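Local structure of major capsid protein (Paramecium bursaria Chlorella virus 1, 5TIQ) at residues V311-K316 against T381-S386; L277-G282 against T390-V395; Q231-E236 against L252-P257; N264-T269 against A412-A417. The protein self-assembles as trimers into the large icosahedral capsid of the virus, with glycans attached by the host to several of its asparagines. All coordinates share one frame; numbering follows the deposited sequence.

Interaction 1 of 4, residues V311-K316 against T381-S386; sequences VLDSAK and TYKTCS. With HG (mercury (II) ion), chain L.
K383 lies across the backbone of V311-D313, and the two segments are joined at this point by its own amide, K383 N giving a nearly straight bond to V311 O (2.9 Å, 172°). CB of the side chain rests near V311 O; CG touches that oxygen and also D313 CB, 3.6 Å away. The chain is extended beyond CG (chi2 177°), which brings CE to the next peptide, 3.4 Å from L312 O. NZ then finds its partners just beyond the segment, in a salt bridge with E307 and a hydrogen bond to A310 O. D313 turns its carboxylate elsewhere, to K329 and Q245. Y382, the residue before, meets V311 and L312: V311 CG1 is 4.1 Å from Y382 CD1, and V311 O lies at the edge of the ring. Further along, one water links S314 OG and T381 OG1. T381 O accepts two backbone amides, D313 N at 2.9 Å and S314 N at 3.1 Å, while T381 N returns a bond to S314 O. Two residues thus face one across antiparallel strands, the classic beta bulge, here in the second jelly roll of the double jelly-roll capsid protein.

Interaction 2 of 4, residues L277-G282 against T390-V395; sequences LANIPG and TSPAAV. With BGC (beta-D-glucopyranose), chain C; GLA (alpha-D-galactopyranose), chain E; GLA (alpha-D-galactopyranose), chain B; BGC (beta-D-glucopyranose), chain D.
The side-chain amide of N279 meets T390 at its edge: ND2 donates to T390 O at 2.8 Å, and that oxygen lies only 6° out of the amide plane. Seen from the acceptor the fit is different, because ND2 stands 42° out of the carbonyl plane of T390, away from the lone pairs. The same nitrogen is the glycosylation point, bound covalently to C1 of a glucose, while OD1 accepts from G288 N. With the sugar on one side of ND2, T390 O receiving its hydrogen and OD1 also engaged, the rotation of the amide is well defined. N279 CG stands opposite the backbone N (chi1 -171°), directing the amide at T390. The P392 ring packs beside it: CB is 3.5 Å from N279 O and touches I280 CG2, whereas CG and CD turn to the glucose, CG lying 3.6 Å from the sugar's O6. Beyond it the contact becomes apolar, I280 CD1 meeting V395 CG1 at 3.9 Å and A278 CB meeting V395 CG2. S391 caps the helix, its OG accepting from A394 N. Two further sugars are hydrogen-bonded to 390-395: one galactose donates O3 to T390 OG1, which is also bonded to D388, and another donates O3 to A393 O. The contact thus joins the loop between strands 257-266 and 312-319 to the short helix 392-395, which follows strand 376-387 and packs A394 and V395 back onto I387.

Interaction 3 of 4, residues Q231-E236 against L252-P257; sequences QFTGSE and LNFNHP
Q231 reaches from strand 223-236, in the second jelly roll of the capsid protein, to pair its amide with the backbone of N255 through two hydrogen bonds, one in each direction. OE1 accepts from N255 N at 2.8 Å, with the donor in the plane of the Q231 carbonyl and on a lone pair. NE2 gives its hydrogen back to N255 O, also at 2.8 Å, and that oxygen lies 14° from the amide plane. The primary amide pairs with both polar backbone atoms of N255 much as a peptide group would, bridging backbones too far apart for direct bonds: the closest pair of CA atoms, those of Q231 and F254, is 6.9 Å apart. The touching parts run almost antiparallel. An extended chain (chi2 171°) carries the amide across this gap, and NE2 also donates to N419 OD1, so that two acceptors share this nitrogen and the amide's orientation is settled. F254 turns its ring back toward the strand, and its CD1-CE1 side meets Q231 CB and T233 OG1, both obliquely. Its CD1 lies 3.7 Å from Q231 CB, while other parts of F254 pack on I415 of strand 412-426 and L261 of strand 257-266. H256 presents a ring edge to Q231 NE2 and directs ND1 to Q13 of the third subunit, tying this loop to the trimer interface. At the far end T233 crosses F254, and its hydroxyl oxygen, OG1, stops 3.9 Å from F254 CE1.

Interaction 4 of 4, residues N264-T269 against A412-A417; sequences NFNNPT and ALNIYA
Four backbone hydrogen bonds hold N264-N266 to A412-N414 in antiparallel register. The shortest runs from N266 N to A412 O (2.8 Å, 164°), and A412 N answers to N266 O at 3.0 Å; N264 and N414 exchange a second pair. Between them F265 and L413 form a non-hydrogen-bonded pair. N264 and N414 put their amides on one face of the sheet, the planes 81° apart, and N264 ND2 comes to the edge of the Y416 ring, 4.0 Å from CE2. D110 of helix 109-119 gathers these groups: its OD2 accepts from N264 ND2 and Y416 OH, and more weakly from N414 ND2. On the same face N266 OD1 lies 3.3 Å from A412 CB, and P268 CG also touches that methyl. On the other face F265 and L413 make an apolar contact. L413 CD1 sits over the F265 ring, 3.9 Å from its centroid and 28° off the normal, a CH-pi contact. F265 and L413 continue onto L380 of strand 376-387, while helix 109-119 packs against N264 and Y416. Strand 412-426 thus lies between strands 257-266 and 223-236, bonding to the latter through L413, I415 and A417.

All four contacts belong to the second jelly roll. Interactions 3 and 4 reach the same sheet, in which strands 223-236 and 412-426 are neighbours; their centres are about 12 Å apart, with S235 N 2.7 Å from L413 O and the F232 ring against Y416. Interaction 1 belongs to a second sheet and meets interaction 4 through F265, around which V311, L312 and Y382 gather; these two centres are about 15 Å apart. Interaction 2 follows interaction 1 along the chain, their centres about 19 Å apart, and carries the glycan at N279. The mercury ion bound by C385 SG and O marks the end of interaction 1 toward the sugars. Interaction 3 is furthest from interaction 2, their centres about 34 Å apart.

Interaction 1 of 4, residues V311-K316 against T381-S386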
# COMPACT_ATOMS: atom_id res chain seq x y z
N VAL A 311 8.29 -17.35 -20.66
CA VAL A 311 8.41 -18.55 -21.48
C VAL A 311 7.26 -19.54 -21.28
O VAL A 311 7.00 -20.36 -22.18
CB VAL A 311 9.76 -19.25 -21.23
CG1 VAL A 311 9.77 -19.97 -19.89
CG2 VAL A 311 10.11 -20.21 -22.37
N LEU A 312 6.57 -19.49 -20.15
CA LEU A 312 5.53 -20.48 -19.85
C LEU A 312 4.24 -20.10 -20.56
O LEU A 312 3.71 -19.00 -20.36
CB LEU A 312 5.32 -20.58 -18.34
CG LEU A 312 4.36 -21.69 -17.88
CD1 LEU A 312 4.91 -23.06 -18.25
CD2 LEU A 312 4.11 -21.59 -16.39
N ASP A 313 3.73 -21.01 -21.39
CA ASP A 313 2.46 -20.79 -22.09
C ASP A 313 1.27 -21.22 -21.25
O ASP A 313 0.29 -20.47 -21.12
CB ASP A 313 2.45 -21.53 -23.43
CG ASP A 313 1.09 -21.49 -24.11
OD1 ASP A 313 0.50 -20.40 -24.21
OD2 ASP A 313 0.62 -22.56 -24.54
N SER A 314 1.32 -22.42 -20.69
CA SER A 314 0.21 -22.94 -19.89
C SER A 314 0.76 -23.92 -18.87
O SER A 314 1.88 -24.42 -19.00
CB SER A 314 -0.84 -23.62 -20.78
OG SER A 314 -0.37 -24.86 -21.27
N ALA A 315 -0.04 -24.19 -17.84
CA ALA A 315 0.38 -25.09 -16.78
C ALA A 315 -0.84 -25.60 -16.03
O ALA A 315 -1.89 -24.95 -15.99
CB ALA A 315 1.35 -24.41 -15.81
N LYS A 316 -0.68 -26.78 -15.43
CA LYS A 316 -1.68 -27.35 -14.53
C LYS A 316 -0.97 -28.29 -13.58
O LYS A 316 0.17 -28.70 -13.81
CB LYS A 316 -2.79 -28.09 -15.28
CG LYS A 316 -2.35 -29.43 -15.84
CD LYS A 316 -3.49 -30.15 -16.55
CE LYS A 316 -3.01 -31.46 -17.15
NZ LYS A 316 -4.13 -32.24 -17.74
N THR A 381 3.60 -26.43 -20.45
CA THR A 381 3.67 -26.25 -21.89
C THR A 381 4.30 -24.89 -22.15
O THR A 381 3.86 -23.89 -21.58
CB THR A 381 2.29 -26.34 -22.55
OG1 THR A 381 1.73 -27.64 -22.32
CG2 THR A 381 2.39 -26.10 -24.05
N TYR A 382 5.31 -24.86 -23.01
CA TYR A 382 6.10 -23.66 -23.23
C TYR A 382 5.68 -22.97 -24.53
O TYR A 382 5.19 -23.61 -25.47
CB TYR A 382 7.59 -23.99 -23.27
CG TYR A 382 8.11 -24.55 -21.97
CD1 TYR A 382 8.32 -23.73 -20.87
CD2 TYR A 382 8.37 -25.91 -21.83
CE1 TYR A 382 8.79 -24.24 -19.68
CE2 TYR A 382 8.84 -26.43 -20.64
CZ TYR A 382 9.05 -25.58 -19.57
OH TYR A 382 9.51 -26.09 -18.37
N LYS A 383 5.86 -21.66 -24.56
CA LYS A 383 5.61 -20.90 -25.77
C LYS A 383 6.63 -21.28 -26.85
O LYS A 383 7.70 -21.82 -26.57
CB LYS A 383 5.67 -19.40 -25.50
CG LYS A 383 4.69 -18.91 -24.45
CD LYS A 383 4.87 -17.43 -24.19
CE LYS A 383 3.98 -16.94 -23.06
NZ LYS A 383 4.18 -15.50 -22.79
N THR A 384 6.28 -20.98 -28.09
CA THR A 384 7.18 -21.19 -29.22
C THR A 384 8.10 -19.98 -29.31
O THR A 384 7.69 -18.90 -29.75
CB THR A 384 6.39 -21.38 -30.51
OG1 THR A 384 5.50 -22.50 -30.35
CG2 THR A 384 7.33 -21.65 -31.67
N CYS A 385 9.36 -20.15 -28.89
CA CYS A 385 10.32 -19.05 -28.86
C CYS A 385 10.84 -18.79 -30.27
O CYS A 385 11.98 -19.11 -30.63
CB CYS A 385 11.46 -19.36 -27.89
SG CYS A 385 12.02 -21.08 -27.96
N SER A 386 9.98 -18.17 -31.08
CA SER A 386 10.28 -17.90 -32.48
C SER A 386 10.35 -16.42 -32.81
O SER A 386 10.52 -16.07 -33.99
CB SER A 386 9.24 -18.58 -33.37
OG SER A 386 7.93 -18.13 -33.07
HG HG L . 14.05 -20.73 -29.65
O HOH W 1 -0.12 -27.68 -19.79

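Interaction 2 of 4, residues L277-G282 against T390-V395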
# COMPACT_ATOMS: atom_id res chain seq x y z
N LEU A 277 15.78 -12.06 -22.75
CA LEU A 277 16.36 -10.78 -23.14
C LEU A 277 15.90 -10.39 -24.54
O LEU A 277 15.79 -11.23 -25.44
CB LEU A 277 17.89 -10.85 -23.10
CG LEU A 277 18.52 -11.26 -21.77
CD1 LEU A 277 20.03 -11.11 -21.81
CD2 LEU A 277 17.92 -10.46 -20.62
N ALA A 278 15.60 -9.11 -24.72
CA ALA A 278 15.10 -8.62 -26.00
C ALA A 278 15.57 -7.19 -26.21
O ALA A 278 16.01 -6.51 -25.28
CB ALA A 278 13.57 -8.70 -26.07
N ASN A 279 15.45 -6.73 -27.45
CA ASN A 279 15.89 -5.40 -27.86
C ASN A 279 14.78 -4.37 -27.69
O ASN A 279 14.42 -3.64 -28.61
CB ASN A 279 16.38 -5.46 -29.30
CG ASN A 279 17.07 -4.18 -29.75
OD1 ASN A 279 17.40 -3.31 -28.95
ND2 ASN A 279 17.28 -4.08 -31.05
N ILE A 280 14.23 -4.31 -26.48
CA ILE A 280 13.25 -3.29 -26.11
C ILE A 280 13.75 -2.64 -24.83
O ILE A 280 14.43 -3.30 -24.03
CB ILE A 280 11.84 -3.87 -25.95
CG1 ILE A 280 11.83 -5.02 -24.94
CG2 ILE A 280 11.31 -4.35 -27.29
CD1 ILE A 280 10.44 -5.49 -24.59
N PRO A 281 13.46 -1.34 -24.60
CA PRO A 281 13.99 -0.64 -23.42
C PRO A 281 13.91 -1.43 -22.12
O PRO A 281 12.83 -1.84 -21.69
CB PRO A 281 13.12 0.62 -23.35
CG PRO A 281 12.58 0.82 -24.75
CD PRO A 281 12.88 -0.41 -25.58
N GLY A 282 15.07 -1.64 -21.49
CA GLY A 282 15.14 -2.34 -20.22
C GLY A 282 15.28 -3.84 -20.30
O GLY A 282 15.35 -4.49 -19.25
N THR A 390 16.03 -9.43 -31.45
CA THR A 390 16.70 -8.20 -31.84
C THR A 390 15.77 -7.19 -32.50
O THR A 390 16.20 -6.06 -32.77
CB THR A 390 17.87 -8.50 -32.79
OG1 THR A 390 17.36 -9.10 -33.99
CG2 THR A 390 18.86 -9.44 -32.14
N SER A 391 14.52 -7.56 -32.77
CA SER A 391 13.58 -6.68 -33.46
C SER A 391 12.53 -6.17 -32.49
O SER A 391 11.65 -6.94 -32.07
CB SER A 391 12.92 -7.41 -34.63
OG SER A 391 11.92 -6.59 -35.22
N PRO A 392 12.55 -4.88 -32.12
CA PRO A 392 11.48 -4.36 -31.25
C PRO A 392 10.10 -4.43 -31.89
O PRO A 392 9.11 -4.63 -31.17
CB PRO A 392 11.91 -2.91 -31.00
CG PRO A 392 12.86 -2.58 -32.12
CD PRO A 392 13.55 -3.86 -32.46
N ALA A 393 10.01 -4.29 -33.21
CA ALA A 393 8.72 -4.41 -33.88
C ALA A 393 8.14 -5.81 -33.72
O ALA A 393 6.92 -5.97 -33.60
CB ALA A 393 8.85 -4.05 -35.36
N ALA A 394 9.00 -6.82 -33.72
CA ALA A 394 8.54 -8.19 -33.55
C ALA A 394 8.18 -8.50 -32.10
O ALA A 394 7.20 -9.21 -31.84
CB ALA A 394 9.60 -9.17 -34.06
N VAL A 395 8.96 -7.97 -31.16
CA VAL A 395 8.71 -8.25 -29.74
C VAL A 395 7.45 -7.52 -29.27
O VAL A 395 6.60 -8.11 -28.58
CB VAL A 395 9.93 -7.87 -28.90
CG1 VAL A 395 9.65 -8.09 -27.42
CG2 VAL A 395 11.15 -8.66 -29.34
C2 BGC C . 18.65 -3.27 -32.71
C3 BGC C . 19.00 -2.09 -33.60
C4 BGC C . 17.74 -1.29 -33.89
C5 BGC C . 17.12 -0.85 -32.58
C6 BGC C . 15.87 -0.02 -32.85
C1 BGC C . 17.87 -2.83 -31.48
O2 BGC C . 19.84 -3.95 -32.30
O3 BGC C . 19.46 -2.59 -34.85
O4 BGC C . 18.05 -0.15 -34.68
O5 BGC C . 16.76 -2.02 -31.86
O6 BGC C . 15.15 0.15 -31.63
C1 GLA E . 4.49 -6.47 -38.70
C2 GLA E . 5.01 -5.39 -37.76
C3 GLA E . 4.80 -5.79 -36.30
C4 GLA E . 3.35 -6.20 -36.07
C5 GLA E . 2.92 -7.24 -37.10
C6 GLA E . 1.45 -7.61 -36.91
O2 GLA E . 6.41 -5.17 -38.00
O3 GLA E . 5.13 -4.69 -35.45
O4 GLA E . 2.51 -5.04 -36.18
O5 GLA E . 3.12 -6.72 -38.42
O6 GLA E . 1.09 -8.60 -37.88
C1 GLA B . 21.51 -5.46 -37.07
C2 GLA B . 20.51 -6.56 -37.38
C3 GLA B . 19.79 -7.01 -36.12
C4 GLA B . 20.80 -7.34 -35.02
C5 GLA B . 21.78 -6.19 -34.83
C6 GLA B . 22.83 -6.53 -33.78
O2 GLA B . 19.56 -6.09 -38.34
O3 GLA B . 19.00 -8.17 -36.41
O4 GLA B . 21.52 -8.53 -35.38
O5 GLA B . 22.43 -5.90 -36.07
O6 GLA B . 23.71 -5.42 -33.61
C2 BGC D . 5.86 -10.88 -35.19
C3 BGC D . 6.16 -11.29 -36.63
C4 BGC D . 7.59 -11.79 -36.73
C5 BGC D . 7.78 -12.96 -35.77
C6 BGC D . 9.20 -13.50 -35.85
C1 BGC D . 6.17 -12.06 -34.24
O2 BGC D . 4.49 -10.50 -35.08
O3 BGC D . 6.04 -10.14 -37.50
O4 BGC D . 7.86 -12.22 -38.07
O5 BGC D . 7.49 -12.55 -34.44
O6 BGC D . 10.12 -12.50 -35.40

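Interaction 3 of 4, residues Q231-E236 against L252-P257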
# COMPACT_ATOMS: atom_id res chain seq x y z
N GLN A 231 10.48 -25.25 1.13
CA GLN A 231 10.92 -26.43 0.41
C GLN A 231 11.29 -26.01 -1.01
O GLN A 231 10.54 -25.29 -1.66
CB GLN A 231 9.83 -27.50 0.38
CG GLN A 231 9.51 -28.09 1.74
CD GLN A 231 8.29 -28.99 1.71
OE1 GLN A 231 8.36 -30.14 1.27
NE2 GLN A 231 7.17 -28.46 2.16
N PHE A 232 12.45 -26.48 -1.49
CA PHE A 232 12.95 -26.06 -2.78
C PHE A 232 13.50 -27.26 -3.55
O PHE A 232 14.21 -28.10 -2.98
CB PHE A 232 14.05 -25.00 -2.64
CG PHE A 232 14.89 -24.83 -3.88
CD1 PHE A 232 14.32 -24.38 -5.06
CD2 PHE A 232 16.24 -25.12 -3.86
CE1 PHE A 232 15.09 -24.22 -6.20
CE2 PHE A 232 17.02 -24.96 -5.00
CZ PHE A 232 16.44 -24.51 -6.17
N THR A 233 13.15 -27.34 -4.83
CA THR A 233 13.69 -28.34 -5.74
C THR A 233 14.07 -27.67 -7.05
O THR A 233 13.22 -27.02 -7.68
CB THR A 233 12.68 -29.47 -5.99
OG1 THR A 233 12.32 -30.07 -4.74
CG2 THR A 233 13.29 -30.53 -6.90
N GLY A 234 15.33 -27.81 -7.46
CA GLY A 234 15.82 -27.20 -8.67
C GLY A 234 15.87 -28.19 -9.82
O GLY A 234 16.56 -29.21 -9.74
N SER A 235 15.15 -27.87 -10.89
CA SER A 235 15.04 -28.75 -12.05
C SER A 235 15.56 -28.05 -13.30
O SER A 235 15.76 -26.83 -13.33
CB SER A 235 13.59 -29.19 -12.27
OG SER A 235 13.15 -30.04 -11.22
N GLU A 236 15.78 -28.85 -14.34
CA GLU A 236 16.26 -28.35 -15.62
C GLU A 236 15.07 -28.13 -16.55
O GLU A 236 14.29 -29.05 -16.80
CB GLU A 236 17.25 -29.34 -16.25
CG GLU A 236 18.46 -29.63 -15.37
CD GLU A 236 19.48 -30.52 -16.05
OE1 GLU A 236 19.11 -31.63 -16.48
OE2 GLU A 236 20.66 -30.11 -16.16
N LEU A 252 6.64 -33.46 -8.22
CA LEU A 252 6.84 -32.58 -7.08
C LEU A 252 7.13 -33.41 -5.84
O LEU A 252 6.28 -34.19 -5.39
CB LEU A 252 5.61 -31.70 -6.85
CG LEU A 252 5.23 -30.74 -7.98
CD1 LEU A 252 3.93 -30.02 -7.66
CD2 LEU A 252 6.35 -29.74 -8.21
N ASN A 253 8.34 -33.24 -5.28
CA ASN A 253 8.74 -33.94 -4.06
C ASN A 253 8.63 -32.96 -2.89
O ASN A 253 9.62 -32.40 -2.42
CB ASN A 253 10.15 -34.50 -4.21
CG ASN A 253 10.59 -35.30 -3.01
OD1 ASN A 253 9.76 -35.79 -2.24
ND2 ASN A 253 11.90 -35.44 -2.84
N PHE A 254 7.40 -32.77 -2.42
CA PHE A 254 7.11 -31.88 -1.30
C PHE A 254 6.38 -32.65 -0.21
O PHE A 254 5.84 -33.73 -0.43
CB PHE A 254 6.27 -30.68 -1.76
CG PHE A 254 7.01 -29.73 -2.65
CD1 PHE A 254 8.35 -29.44 -2.42
CD2 PHE A 254 6.38 -29.12 -3.71
CE1 PHE A 254 9.04 -28.56 -3.23
CE2 PHE A 254 7.06 -28.24 -4.53
CZ PHE A 254 8.39 -27.96 -4.29
N ASN A 255 6.35 -32.05 0.99
CA ASN A 255 5.70 -32.65 2.15
C ASN A 255 5.00 -31.57 2.95
O ASN A 255 5.15 -30.37 2.70
CB ASN A 255 6.71 -33.41 3.03
CG ASN A 255 7.34 -34.60 2.32
OD1 ASN A 255 6.71 -35.65 2.18
ND2 ASN A 255 8.57 -34.44 1.88
N HIS A 256 4.21 -32.03 3.95
CA HIS A 256 3.55 -31.21 4.96
C HIS A 256 2.37 -30.42 4.37
O HIS A 256 2.27 -30.28 3.14
CB HIS A 256 4.53 -30.24 5.61
CG HIS A 256 5.77 -30.90 6.13
ND1 HIS A 256 5.75 -31.78 7.19
CD2 HIS A 256 7.06 -30.80 5.74
CE1 HIS A 256 6.98 -32.20 7.43
NE2 HIS A 256 7.80 -31.62 6.56
N PRO A 257 1.46 -29.92 5.21
CA PRO A 257 0.43 -29.00 4.71
C PRO A 257 1.07 -27.75 4.13
O PRO A 257 1.72 -26.98 4.84
CB PRO A 257 -0.39 -28.69 5.97
CG PRO A 257 -0.17 -29.87 6.86
CD PRO A 257 1.25 -30.29 6.62
O HOH W 2 9.57 -31.07 -5.76

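Interaction 4 of 4, residues N264-T269 against A412-A417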
# COMPACT_ATOMS: atom_id res chain seq x y z
N ASN A 264 9.75 -20.23 -10.87
CA ASN A 264 10.27 -19.33 -11.89
C ASN A 264 11.17 -20.12 -12.83
O ASN A 264 11.67 -21.20 -12.49
CB ASN A 264 11.05 -18.16 -11.27
CG ASN A 264 12.28 -18.61 -10.50
OD1 ASN A 264 13.26 -19.07 -11.09
ND2 ASN A 264 12.25 -18.45 -9.18
N PHE A 265 11.38 -19.56 -14.01
CA PHE A 265 12.34 -20.07 -14.98
C PHE A 265 13.43 -19.01 -15.11
O PHE A 265 13.16 -17.89 -15.55
CB PHE A 265 11.69 -20.34 -16.33
CG PHE A 265 10.52 -21.29 -16.26
CD1 PHE A 265 9.24 -20.82 -16.04
CD2 PHE A 265 10.70 -22.66 -16.44
CE1 PHE A 265 8.16 -21.68 -15.98
CE2 PHE A 265 9.63 -23.53 -16.38
CZ PHE A 265 8.36 -23.04 -16.15
N ASN A 266 14.65 -19.36 -14.70
CA ASN A 266 15.73 -18.38 -14.64
C ASN A 266 16.95 -18.84 -15.42
O ASN A 266 17.18 -20.04 -15.61
CB ASN A 266 16.10 -18.08 -13.18
CG ASN A 266 17.54 -18.41 -12.85
OD1 ASN A 266 17.87 -19.55 -12.52
ND2 ASN A 266 18.41 -17.41 -12.93
N ASN A 267 17.72 -17.86 -15.90
CA ASN A 267 18.99 -18.10 -16.56
C ASN A 267 20.10 -18.02 -15.52
O ASN A 267 20.36 -16.93 -14.99
CB ASN A 267 19.22 -17.08 -17.67
CG ASN A 267 20.54 -17.28 -18.40
OD1 ASN A 267 21.22 -18.29 -18.21
ND2 ASN A 267 20.90 -16.31 -19.23
N PRO A 268 20.79 -19.12 -15.20
CA PRO A 268 21.77 -19.08 -14.10
C PRO A 268 22.89 -18.08 -14.31
O PRO A 268 23.54 -17.70 -13.33
CB PRO A 268 22.31 -20.52 -14.06
CG PRO A 268 21.28 -21.34 -14.77
CD PRO A 268 20.71 -20.45 -15.82
N THR A 269 23.14 -17.65 -15.55
CA THR A 269 24.19 -16.68 -15.81
C THR A 269 23.90 -15.33 -15.17
O THR A 269 24.82 -14.65 -14.70
CB THR A 269 24.38 -16.50 -17.32
OG1 THR A 269 24.70 -17.76 -17.92
CG2 THR A 269 25.48 -15.50 -17.62
N ALA A 412 17.03 -23.01 -15.92
CA ALA A 412 16.84 -23.44 -14.54
C ALA A 412 15.39 -23.22 -14.12
O ALA A 412 14.84 -22.13 -14.32
CB ALA A 412 17.78 -22.68 -13.60
N LEU A 413 14.80 -24.25 -13.52
CA LEU A 413 13.42 -24.20 -13.04
C LEU A 413 13.44 -24.42 -11.53
O LEU A 413 13.80 -25.51 -11.06
CB LEU A 413 12.56 -25.25 -13.74
CG LEU A 413 11.18 -25.56 -13.17
CD1 LEU A 413 10.34 -24.30 -13.05
CD2 LEU A 413 10.47 -26.59 -14.03
N ASN A 414 13.05 -23.40 -10.78
CA ASN A 414 13.06 -23.43 -9.32
C ASN A 414 11.62 -23.45 -8.83
O ASN A 414 10.86 -22.52 -9.11
CB ASN A 414 13.81 -22.23 -8.74
CG ASN A 414 15.25 -22.17 -9.19
OD1 ASN A 414 15.94 -23.19 -9.23
ND2 ASN A 414 15.73 -20.98 -9.51
N ILE A 415 11.25 -24.50 -8.10
CA ILE A 415 9.91 -24.64 -7.54
C ILE A 415 10.02 -24.55 -6.02
O ILE A 415 10.83 -25.26 -5.41
CB ILE A 415 9.25 -25.96 -7.96
CG1 ILE A 415 9.17 -26.05 -9.49
CG2 ILE A 415 7.86 -26.07 -7.35
CD1 ILE A 415 8.58 -27.35 -9.99
N TYR A 416 9.21 -23.68 -5.42
CA TYR A 416 9.19 -23.46 -3.99
C TYR A 416 7.82 -23.82 -3.42
O TYR A 416 6.79 -23.65 -4.08
CB TYR A 416 9.52 -22.01 -3.63
CG TYR A 416 10.87 -21.54 -4.11
CD1 TYR A 416 12.03 -21.85 -3.40
CD2 TYR A 416 10.99 -20.79 -5.27
CE1 TYR A 416 13.27 -21.42 -3.84
CE2 TYR A 416 12.23 -20.36 -5.72
CZ TYR A 416 13.36 -20.68 -5.00
OH TYR A 416 14.59 -20.25 -5.44
N ALA A 417 7.83 -24.32 -2.19
CA ALA A 417 6.61 -24.63 -1.46
C ALA A 417 6.79 -24.16 -0.02
O ALA A 417 7.81 -24.43 0.60
CB ALA A 417 6.30 -26.13 -1.50